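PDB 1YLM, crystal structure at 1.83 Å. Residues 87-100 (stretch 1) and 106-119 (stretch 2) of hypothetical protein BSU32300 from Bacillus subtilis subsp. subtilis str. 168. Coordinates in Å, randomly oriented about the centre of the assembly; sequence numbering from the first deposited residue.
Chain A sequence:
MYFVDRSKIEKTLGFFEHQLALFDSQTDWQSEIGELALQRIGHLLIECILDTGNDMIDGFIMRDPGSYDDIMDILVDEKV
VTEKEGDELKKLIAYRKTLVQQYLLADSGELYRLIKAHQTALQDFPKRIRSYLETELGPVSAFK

Stretch 1 87-100: DELKKLIAYRKTLV
Stretch 2 106-119: ADSGELYRLIKAHQ

The phenol of Y95 reaches across to the start of the opposing helix and bonds twice at its hydroxyl: Y95 OH donates to E110 OE1 (2.7 Å) and accepts from D107 N (3.0 Å, N-H...O angle 151°). Both partners lie near the ring plane, at its edge. Y95 has chi1 -147°, between wells, and chi2 74°; E110 is t,t with chi3 66°. D107 (chi1 t) caps that helix, its OD1 accepting weak bonds from G109 N (3.0 Å) and E110 N (3.2 Å).

Helices 87-93 and 108-117 run nearly antiparallel, at 164°, with axes 9.7 Å apart at closest approach. CA-CA pairs set the register: E88-H118 6.1 Å, L92-L114 6.3 Å, Y95-L111 7.8 Å and T98-A106 5.7 Å. A type I turn spans I93 to R96, with A94 at phi/psi -60/-18 and Y95 at -80/-9; R96 N donates to I93 O (2.9 Å).

Apolar side chains fill the middle, their carbons at van der Waals distance. L92 (t,p) places CD1 4.1 Å from L111 CD1, 4.1 Å from L114 CD2 and 4.0 Å from I115 CG1. L99 CD2 meets L111 CD2 at 4.1 Å.

At the far end, E88 and H118 both point CA-to-CB toward the other stretch, so H118 ND1 donates to carboxylate E88 OE1 in a short, nearly straight bond (2.8 Å, 161°). E88 O lies over one imidazole face.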

# COMPACT_ATOMS: atom_id res chain seq x y z
N ASP A 87 -1.40 12.30 19.29
CA ASP A 87 -1.30 13.42 18.34
C ASP A 87 -0.16 13.19 17.37
O ASP A 87 -0.33 13.38 16.16
CB ASP A 87 -1.09 14.74 19.09
CG ASP A 87 -2.33 15.20 19.86
OD1 ASP A 87 -3.46 14.74 19.55
OD2 ASP A 87 -2.17 16.04 20.76
N GLU A 88 0.98 12.77 17.91
CA GLU A 88 2.17 12.47 17.10
C GLU A 88 1.89 11.36 16.09
O GLU A 88 2.19 11.50 14.90
CB GLU A 88 3.34 12.08 17.98
CG GLU A 88 4.00 13.27 18.67
CD GLU A 88 5.39 12.95 19.16
OE1 GLU A 88 6.27 12.67 18.31
OE2 GLU A 88 5.62 12.97 20.38
N LEU A 89 1.31 10.26 16.56
CA LEU A 89 0.99 9.14 15.67
C LEU A 89 -0.02 9.55 14.60
O LEU A 89 0.09 9.14 13.45
CB LEU A 89 0.56 7.90 16.45
CG LEU A 89 1.66 7.32 17.37
CD1 LEU A 89 1.17 6.10 18.14
CD2 LEU A 89 2.95 6.99 16.66
N LYS A 90 -0.98 10.40 14.96
CA LYS A 90 -1.93 10.93 13.99
C LYS A 90 -1.24 11.65 12.82
O LYS A 90 -1.71 11.57 11.68
CB LYS A 90 -2.93 11.88 14.65
CG LYS A 90 -4.05 11.19 15.46
CD LYS A 90 -4.74 12.21 16.38
CE LYS A 90 -6.00 12.74 15.76
NZ LYS A 90 -6.68 13.70 16.69
N LYS A 91 -0.16 12.35 13.10
CA LYS A 91 0.55 13.11 12.06
C LYS A 91 1.18 12.19 11.01
O LYS A 91 1.19 12.52 9.82
CB LYS A 91 1.61 14.04 12.67
CG LYS A 91 1.00 15.18 13.52
CD LYS A 91 2.09 15.96 14.26
CE LYS A 91 1.46 17.11 15.11
NZ LYS A 91 0.46 17.90 14.36
N LEU A 92 1.68 11.03 11.45
CA LEU A 92 2.17 10.01 10.51
C LEU A 92 1.02 9.38 9.75
O LEU A 92 1.09 9.20 8.53
CB LEU A 92 2.97 8.90 11.21
CG LEU A 92 3.42 7.75 10.27
CD1 LEU A 92 4.35 8.23 9.14
CD2 LEU A 92 4.09 6.65 11.08
N ILE A 93 -0.05 9.03 10.48
CA ILE A 93 -1.22 8.41 9.87
C ILE A 93 -1.82 9.27 8.74
O ILE A 93 -2.33 8.75 7.74
CB ILE A 93 -2.28 8.08 10.96
CG1 ILE A 93 -1.76 6.92 11.84
CG2 ILE A 93 -3.66 7.78 10.35
CD1 ILE A 93 -2.46 6.76 13.20
N ALA A 94 -1.74 10.58 8.91
CA ALA A 94 -2.24 11.52 7.90
C ALA A 94 -1.54 11.35 6.54
O ALA A 94 -2.06 11.78 5.52
CB ALA A 94 -2.11 12.96 8.41
N TYR A 95 -0.37 10.69 6.54
CA TYR A 95 0.35 10.40 5.28
C TYR A 95 -0.21 9.19 4.49
O TYR A 95 0.19 8.96 3.35
CB TYR A 95 1.87 10.28 5.52
CG TYR A 95 2.69 10.78 4.34
CD1 TYR A 95 2.81 12.14 4.08
CD2 TYR A 95 3.32 9.87 3.47
CE1 TYR A 95 3.54 12.60 3.00
CE2 TYR A 95 4.04 10.34 2.35
CZ TYR A 95 4.16 11.70 2.13
OH TYR A 95 4.88 12.20 1.06
N ARG A 96 -1.12 8.43 5.10
CA ARG A 96 -1.62 7.20 4.50
C ARG A 96 -2.22 7.43 3.12
O ARG A 96 -1.92 6.68 2.20
CB ARG A 96 -2.66 6.52 5.39
CG ARG A 96 -2.97 5.09 4.95
CD ARG A 96 -4.14 4.50 5.76
NE ARG A 96 -4.41 3.11 5.38
CZ ARG A 96 -5.31 2.71 4.49
NH1 ARG A 96 -6.09 3.59 3.86
NH2 ARG A 96 -5.45 1.41 4.24
N LYS A 97 -3.06 8.44 2.97
CA LYS A 97 -3.73 8.67 1.68
C LYS A 97 -2.72 8.91 0.56
O LYS A 97 -2.91 8.42 -0.56
CB LYS A 97 -4.73 9.84 1.78
CG LYS A 97 -5.55 10.08 0.52
CD LYS A 97 -6.45 11.32 0.69
CE LYS A 97 -7.43 11.50 -0.49
NZ LYS A 97 -8.38 12.66 -0.23
N THR A 98 -1.66 9.65 0.85
CA THR A 98 -0.59 9.87 -0.12
C THR A 98 0.08 8.56 -0.52
O THR A 98 0.34 8.31 -1.71
CB THR A 98 0.46 10.87 0.41
OG1 THR A 98 -0.19 12.13 0.67
CG2 THR A 98 1.56 11.08 -0.63
N LEU A 99 0.34 7.70 0.47
CA LEU A 99 1.02 6.43 0.20
C LEU A 99 0.18 5.42 -0.56
O LEU A 99 0.71 4.70 -1.41
CB LEU A 99 1.54 5.82 1.50
CG LEU A 99 2.79 6.51 2.05
CD1 LEU A 99 3.00 6.10 3.52
CD2 LEU A 99 4.04 6.18 1.21
N VAL A 100 -1.13 5.38 -0.28
CA VAL A 100 -1.99 4.32 -0.83
C VAL A 100 -2.90 4.75 -1.98
O VAL A 100 -3.31 3.92 -2.79
CB VAL A 100 -2.83 3.61 0.27
CG1 VAL A 100 -1.93 3.18 1.43
CG2 VAL A 100 -3.95 4.51 0.76
N ALA A 106 3.76 10.96 -3.55
CA ALA A 106 4.62 10.52 -2.44
C ALA A 106 6.01 11.15 -2.52
O ALA A 106 6.61 11.23 -3.60
CB ALA A 106 4.71 8.98 -2.39
N ASP A 107 6.50 11.62 -1.38
CA ASP A 107 7.77 12.34 -1.28
C ASP A 107 8.55 11.68 -0.15
O ASP A 107 8.27 11.90 1.01
CB ASP A 107 7.49 13.83 -1.00
CG ASP A 107 8.77 14.67 -0.76
OD1 ASP A 107 9.88 14.13 -0.57
OD2 ASP A 107 8.64 15.92 -0.74
N SER A 108 9.52 10.84 -0.51
CA SER A 108 10.27 10.09 0.49
C SER A 108 11.07 10.95 1.47
O SER A 108 11.26 10.55 2.61
CB SER A 108 11.15 9.02 -0.18
OG SER A 108 10.34 7.91 -0.55
N GLY A 109 11.51 12.14 1.06
CA GLY A 109 12.23 13.04 1.98
C GLY A 109 11.31 13.56 3.08
O GLY A 109 11.66 13.57 4.27
N GLU A 110 10.12 13.98 2.66
CA GLU A 110 9.04 14.40 3.53
C GLU A 110 8.69 13.29 4.54
O GLU A 110 8.59 13.52 5.74
CB GLU A 110 7.85 14.69 2.62
CG GLU A 110 6.60 15.09 3.25
CD GLU A 110 5.62 15.62 2.22
OE1 GLU A 110 5.15 14.86 1.36
OE2 GLU A 110 5.31 16.81 2.27
N LEU A 111 8.51 12.07 4.01
CA LEU A 111 8.14 10.92 4.82
C LEU A 111 9.25 10.58 5.82
O LEU A 111 8.96 10.33 6.99
CB LEU A 111 7.83 9.73 3.91
CG LEU A 111 7.53 8.39 4.61
CD1 LEU A 111 6.35 8.53 5.59
CD2 LEU A 111 7.25 7.34 3.55
N TYR A 112 10.51 10.60 5.38
CA TYR A 112 11.63 10.43 6.29
C TYR A 112 11.54 11.38 7.49
O TYR A 112 11.68 10.95 8.65
CB TYR A 112 12.99 10.61 5.59
CG TYR A 112 14.15 10.44 6.55
CD1 TYR A 112 14.74 9.19 6.75
CD2 TYR A 112 14.63 11.53 7.29
CE1 TYR A 112 15.79 9.04 7.65
CE2 TYR A 112 15.67 11.38 8.20
CZ TYR A 112 16.25 10.13 8.36
OH TYR A 112 17.29 9.99 9.25
N ARG A 113 11.31 12.66 7.20
CA ARG A 113 11.28 13.68 8.25
C ARG A 113 10.13 13.43 9.19
O ARG A 113 10.26 13.63 10.40
CB ARG A 113 11.23 15.09 7.65
CG ARG A 113 12.59 15.49 7.08
CD ARG A 113 12.62 16.91 6.55
NE ARG A 113 11.77 17.11 5.38
CZ ARG A 113 12.16 16.99 4.11
NH1 ARG A 113 13.41 16.63 3.82
NH2 ARG A 113 11.30 17.22 3.13
N LEU A 114 9.01 12.98 8.64
CA LEU A 114 7.83 12.66 9.43
C LEU A 114 8.07 11.53 10.42
O LEU A 114 7.80 11.67 11.63
CB LEU A 114 6.67 12.35 8.48
CG LEU A 114 5.24 12.39 8.98
CD1 LEU A 114 4.94 13.72 9.66
CD2 LEU A 114 4.30 12.11 7.80
N ILE A 115 8.61 10.42 9.93
CA ILE A 115 8.91 9.27 10.76
C ILE A 115 9.97 9.62 11.81
O ILE A 115 9.81 9.28 12.99
CB ILE A 115 9.38 8.06 9.89
CG1 ILE A 115 8.28 7.69 8.87
CG2 ILE A 115 9.75 6.86 10.76
CD1 ILE A 115 8.67 6.61 7.86
N LYS A 116 11.02 10.33 11.39
CA LYS A 116 12.09 10.72 12.31
C LYS A 116 11.55 11.58 13.45
O LYS A 116 11.86 11.33 14.62
CB LYS A 116 13.25 11.44 11.59
CG LYS A 116 14.59 11.28 12.33
CD LYS A 116 15.18 9.89 12.03
CE LYS A 116 16.26 9.47 13.00
NZ LYS A 116 16.81 8.13 12.61
N ALA A 117 10.70 12.54 13.10
CA ALA A 117 10.12 13.47 14.06
C ALA A 117 9.31 12.76 15.15
O ALA A 117 9.19 13.26 16.26
CB ALA A 117 9.25 14.48 13.35
N HIS A 118 8.73 11.61 14.81
CA HIS A 118 7.87 10.88 15.75
C HIS A 118 8.43 9.52 16.11
O HIS A 118 7.69 8.63 16.51
CB HIS A 118 6.44 10.80 15.19
CG HIS A 118 5.90 12.13 14.76
ND1 HIS A 118 5.81 13.20 15.62
CD2 HIS A 118 5.46 12.58 13.56
CE1 HIS A 118 5.31 14.25 14.97
NE2 HIS A 118 5.10 13.90 13.72
N GLN A 119 9.75 9.36 16.00
CA GLN A 119 10.36 8.06 16.18
C GLN A 119 10.18 7.52 17.61
O GLN A 119 9.91 6.34 17.79
CB GLN A 119 11.83 8.07 15.74
CG GLN A 119 12.43 6.67 15.63
CD GLN A 119 13.78 6.66 14.96
OE1 GLN A 119 14.13 7.57 14.22
NE2 GLN A 119 14.56 5.61 15.21